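Local coordinates for putative flagellar hook-associated protein (Vibrio parahaemolyticus, PDB 3PWX) that probably serves as a structural component of the bacterial flagellum, as a hook-associated member of the flagellin family, at residues A[41-46]-A[89-94]; A[96-101]-A[106-111]. All blocks are in the same frame, centred on the assembly; numbering follows the deposited sequence.

Contact 1: residues A[41-46]-A[89-94]; sequences ETHLDS and FNAQDE
His43 and Ala91 make the closest approach between the helical turn 41-46 and the loop 89-94, a methyl group resting on an imidazole face. From CB, which leaves the helix in the direction of the loop, the histidine side chain takes chi1 -61°, with CG anti to the carbonyl carbon; this lays the ring beneath Ala91. All five ring atoms then lie under the one methyl at nearly equal range, CE1 and NE2 slightly the closest: His43 NE2 lies 3.5 Å from Ala91 CB. The methyl stands over the middle of the ring, Ala91 CB being 3.5 Å from the His43 centroid and only 10° off the ring normal, a well-centred CH-pi contact. One residue on, Leu44 sends its CD2 branch to the Phe89 ring, Leu44 CD2 reaching Phe89 CE1 at 4.2 Å, and the two side chains cross at about a right angle. No hydrogen bond spans the segments, so apolar and CH-pi packing carries the contact. These two pairs seat the loop leaving helix 71-89 on the long helix 7-61, within the family's N-terminal helical region; helix 172-223 packs on Leu44 through Ala193 and Met194, and helix 142-145 on Phe89 through Ala142 and Ile145.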
# COMPACT_ATOMS: atom_id res chain seq x y z
N GLU A 41 12.86 6.18 11.78
CA GLU A 41 12.80 5.68 13.13
C GLU A 41 13.90 6.30 13.96
O GLU A 41 13.67 6.66 15.12
CB GLU A 41 13.03 4.17 13.13
CG GLU A 41 11.81 3.28 13.38
CD GLU A 41 12.05 1.76 12.99
OE1 GLU A 41 12.49 1.44 11.85
OE2 GLU A 41 11.76 0.89 13.83
N THR A 42 15.09 6.43 13.38
CA THR A 42 16.20 7.09 14.08
C THR A 42 15.78 8.50 14.44
O THR A 42 15.95 8.92 15.58
CB THR A 42 17.44 7.18 13.17
OG1 THR A 42 18.00 5.87 12.96
CG2 THR A 42 18.51 8.13 13.74
N HIS A 43 15.21 9.24 13.49
CA HIS A 43 14.83 10.64 13.77
C HIS A 43 13.71 10.69 14.78
O HIS A 43 13.74 11.56 15.70
CB HIS A 43 14.50 11.48 12.52
CG HIS A 43 15.64 11.62 11.57
ND1 HIS A 43 16.78 12.36 11.87
CD2 HIS A 43 15.85 11.08 10.34
CE1 HIS A 43 17.62 12.28 10.85
NE2 HIS A 43 17.08 11.52 9.92
N LEU A 44 12.76 9.75 14.67
CA LEU A 44 11.71 9.74 15.65
C LEU A 44 12.22 9.36 17.04
O LEU A 44 11.84 10.00 18.00
CB LEU A 44 10.51 8.96 15.26
CG LEU A 44 9.77 9.56 14.06
CD1 LEU A 44 8.71 8.57 13.60
CD2 LEU A 44 9.19 10.96 14.36
N ASP A 45 13.13 8.38 17.12
CA ASP A 45 13.74 8.02 18.37
C ASP A 45 14.33 9.24 19.04
O ASP A 45 14.04 9.52 20.21
CB ASP A 45 14.81 6.96 18.19
CG ASP A 45 15.15 6.29 19.50
OD1 ASP A 45 14.24 5.75 20.17
OD2 ASP A 45 16.33 6.34 19.92
N SER A 46 15.10 10.01 18.28
CA SER A 46 15.72 11.25 18.79
C SER A 46 14.71 12.32 19.21
O SER A 46 14.92 12.96 20.24
CB SER A 46 16.70 11.79 17.76
OG SER A 46 17.04 13.13 18.03
N PHE A 89 12.58 16.93 12.69
CA PHE A 89 11.43 16.88 11.76
C PHE A 89 11.74 17.46 10.38
O PHE A 89 10.92 17.31 9.47
CB PHE A 89 10.21 17.58 12.33
CG PHE A 89 9.43 16.76 13.22
CD1 PHE A 89 8.71 15.68 12.73
CD2 PHE A 89 9.41 17.03 14.58
CE1 PHE A 89 7.97 14.88 13.58
CE2 PHE A 89 8.66 16.23 15.45
CZ PHE A 89 7.93 15.16 14.95
N ASN A 90 12.89 18.12 10.27
CA ASN A 90 13.39 18.78 9.06
C ASN A 90 14.56 18.01 8.46
O ASN A 90 15.26 18.51 7.59
CB ASN A 90 13.82 20.21 9.37
CG ASN A 90 12.65 21.19 9.35
OD1 ASN A 90 11.54 20.87 8.85
ND2 ASN A 90 12.87 22.37 9.88
N ALA A 91 14.73 16.78 8.92
CA ALA A 91 15.71 15.85 8.37
C ALA A 91 15.55 15.73 6.87
O ALA A 91 14.42 15.79 6.35
CB ALA A 91 15.54 14.48 9.01
N GLN A 92 16.68 15.55 6.19
CA GLN A 92 16.71 15.39 4.76
C GLN A 92 17.44 14.09 4.50
O GLN A 92 18.24 13.65 5.35
CB GLN A 92 17.48 16.54 4.09
CG GLN A 92 16.81 17.87 4.22
CD GLN A 92 17.72 19.01 3.82
OE1 GLN A 92 18.46 19.52 4.65
NE2 GLN A 92 17.69 19.42 2.56
N ASP A 93 17.21 13.49 3.33
CA ASP A 93 18.03 12.36 2.91
C ASP A 93 19.30 12.85 2.19
O ASP A 93 19.57 14.05 2.14
CB ASP A 93 17.22 11.36 2.04
CG ASP A 93 16.64 12.00 0.79
OD1 ASP A 93 17.31 12.90 0.20
OD2 ASP A 93 15.51 11.62 0.42
N GLU A 94 20.06 11.91 1.64
CA GLU A 94 21.32 12.17 0.95
C GLU A 94 21.11 12.93 -0.35
O GLU A 94 22.01 13.65 -0.78
CB GLU A 94 22.05 10.86 0.61
CG GLU A 94 21.84 9.70 1.58
CD GLU A 94 20.52 8.94 1.34
OE1 GLU A 94 19.67 8.97 2.27
OE2 GLU A 94 20.31 8.30 0.27

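Contact 2: residues A[96-101]-A[106-111]; sequences GHFLFS and DTAALN. With MG (magnesium ion), chain C.
Phe98 lies against the backbone of Thr107 and Ala108, its ring turned so that one face receives Ala108 CA almost squarely. That carbon, Ala108 CA, is 3.6 Å from the Phe98 centroid and 6° off the ring normal, a CH-pi contact made by the main chain, while Ala108 CB reaches only the outer atoms, 4.1 Å from Phe98 CE1. The carbonyl oxygen of Asp106 comes instead to the ring edge, 3.6 Å from Phe98 CE2. Phe98 to Ser101 form a type I beta turn, which reverses the chain ahead of the short strand 110-111. At the end of this turn Ser101 OG donates a hydrogen bond of 2.6 Å to Thr107 O, in the carbonyl plane with a C=O to donor angle of 159°, and Ser101 OG also packs on Ala109 CB.

On the other flank His97 and Asp106 run side by side, pointing the same way, with ring and carboxylate planes 64° apart; Asp106 OD1 lies at the imidazole edge, in the plane of the ring. His97 NE2 binds a magnesium ion at 2.3 Å, and Glu95 OE1 is hydrogen-bonded to His97 ND1, which fixes the rotation of the ring. Asp106 reaches the metal only through water: one metal-bound water donates to OD1, at 2.5 Å from that Asp106 oxygen, and another donates to OD2, so the carboxylate belongs to the second shell and holds two of the metal-bound waters.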
# COMPACT_ATOMS: atom_id res chain seq x y z
N GLY A 96 18.90 15.25 -0.56
CA GLY A 96 18.38 16.55 -0.17
C GLY A 96 16.87 16.65 -0.02
O GLY A 96 16.34 17.74 0.13
N HIS A 97 16.15 15.53 -0.01
CA HIS A 97 14.71 15.60 0.17
C HIS A 97 14.26 15.65 1.63
O HIS A 97 14.85 14.97 2.48
CB HIS A 97 14.07 14.44 -0.59
CG HIS A 97 14.30 14.51 -2.06
ND1 HIS A 97 14.65 13.41 -2.82
CD2 HIS A 97 14.26 15.56 -2.93
CE1 HIS A 97 14.79 13.78 -4.08
NE2 HIS A 97 14.57 15.07 -4.17
N PHE A 98 13.23 16.44 1.94
CA PHE A 98 12.71 16.48 3.31
C PHE A 98 11.90 15.24 3.67
O PHE A 98 10.83 15.01 3.18
CB PHE A 98 11.96 17.77 3.63
CG PHE A 98 12.85 18.96 3.68
CD1 PHE A 98 13.59 19.26 4.83
CD2 PHE A 98 13.02 19.75 2.56
CE1 PHE A 98 14.46 20.38 4.86
CE2 PHE A 98 13.87 20.86 2.59
CZ PHE A 98 14.59 21.18 3.73
N LEU A 99 12.43 14.43 4.57
CA LEU A 99 11.84 13.17 4.97
C LEU A 99 10.39 13.29 5.45
O LEU A 99 9.61 12.38 5.32
CB LEU A 99 12.73 12.64 6.10
CG LEU A 99 13.68 11.46 5.80
CD1 LEU A 99 14.28 11.44 4.34
CD2 LEU A 99 14.80 11.32 6.90
N PHE A 100 10.04 14.41 6.04
CA PHE A 100 8.82 14.43 6.88
C PHE A 100 7.83 15.43 6.43
O PHE A 100 6.89 15.74 7.22
CB PHE A 100 9.10 14.70 8.39
CG PHE A 100 9.74 13.58 9.08
CD1 PHE A 100 11.00 13.72 9.62
CD2 PHE A 100 9.09 12.32 9.19
CE1 PHE A 100 11.60 12.67 10.28
CE2 PHE A 100 9.70 11.28 9.81
CZ PHE A 100 10.97 11.46 10.37
N SER A 101 8.03 15.93 5.22
CA SER A 101 7.17 16.93 4.62
C SER A 101 5.97 16.45 3.78
O SER A 101 5.30 17.26 3.08
CB SER A 101 8.06 17.88 3.78
OG SER A 101 8.78 18.76 4.68
N ASP A 106 10.79 19.30 -1.30
CA ASP A 106 11.81 20.36 -1.21
C ASP A 106 11.48 21.46 -0.20
O ASP A 106 12.16 22.46 -0.08
CB ASP A 106 12.09 20.93 -2.59
CG ASP A 106 12.56 19.88 -3.55
OD1 ASP A 106 13.68 19.36 -3.36
OD2 ASP A 106 11.80 19.54 -4.49
N THR A 107 10.42 21.29 0.55
CA THR A 107 10.11 22.29 1.50
C THR A 107 10.25 21.72 2.93
O THR A 107 9.78 20.63 3.22
CB THR A 107 8.78 23.04 1.14
OG1 THR A 107 7.89 23.03 2.24
CG2 THR A 107 8.07 22.40 -0.01
N ALA A 108 10.99 22.47 3.78
CA ALA A 108 11.18 22.15 5.20
C ALA A 108 9.84 21.90 5.85
O ALA A 108 8.90 22.61 5.58
CB ALA A 108 11.82 23.31 5.87
N ALA A 109 9.73 20.88 6.69
CA ALA A 109 8.44 20.53 7.34
C ALA A 109 7.98 21.61 8.32
O ALA A 109 6.77 21.85 8.46
CB ALA A 109 8.58 19.25 8.07
N LEU A 110 8.95 22.27 8.95
CA LEU A 110 8.70 23.29 9.96
C LEU A 110 9.42 24.61 9.62
O LEU A 110 10.58 24.61 9.19
CB LEU A 110 9.21 22.81 11.32
CG LEU A 110 8.36 21.94 12.24
CD1 LEU A 110 9.29 21.25 13.18
CD2 LEU A 110 7.44 22.82 13.01
N ASN A 111 8.73 25.71 9.83
CA ASN A 111 9.26 27.04 9.56
C ASN A 111 8.92 27.93 10.76
O ASN A 111 7.80 27.87 11.28
CB ASN A 111 8.58 27.60 8.32
CG ASN A 111 9.37 28.74 7.68
OD1 ASN A 111 9.97 29.58 8.35
ND2 ASN A 111 9.36 28.78 6.35
MG MG C . 14.21 16.35 -6.01
O HOH W 1 14.90 17.98 -5.03
O HOH W 2 12.05 16.83 -5.26
O HOH W 3 16.08 15.97 -6.05

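Contact 1 closes before contact 2 opens along the chain, and their centres lie about 11 Å apart. They share the long connection between helix 71-89 and strand 110-111: contact 1 sets its beginning on helix 7-61, and contact 2 folds its later part back on itself. The two are joined directly, for Ala91 and Leu99 are linked by a backbone hydrogen bond, and Asn90 OD1 probably accepts one from Leu110 N. Leu99 and Phe100 also touch His43, so the 96-101 segment also rests on helix 7-61. The buried packing at the helices thus passes outward, through one continuous loop, to the magnesium site at the more exposed end of contact 2.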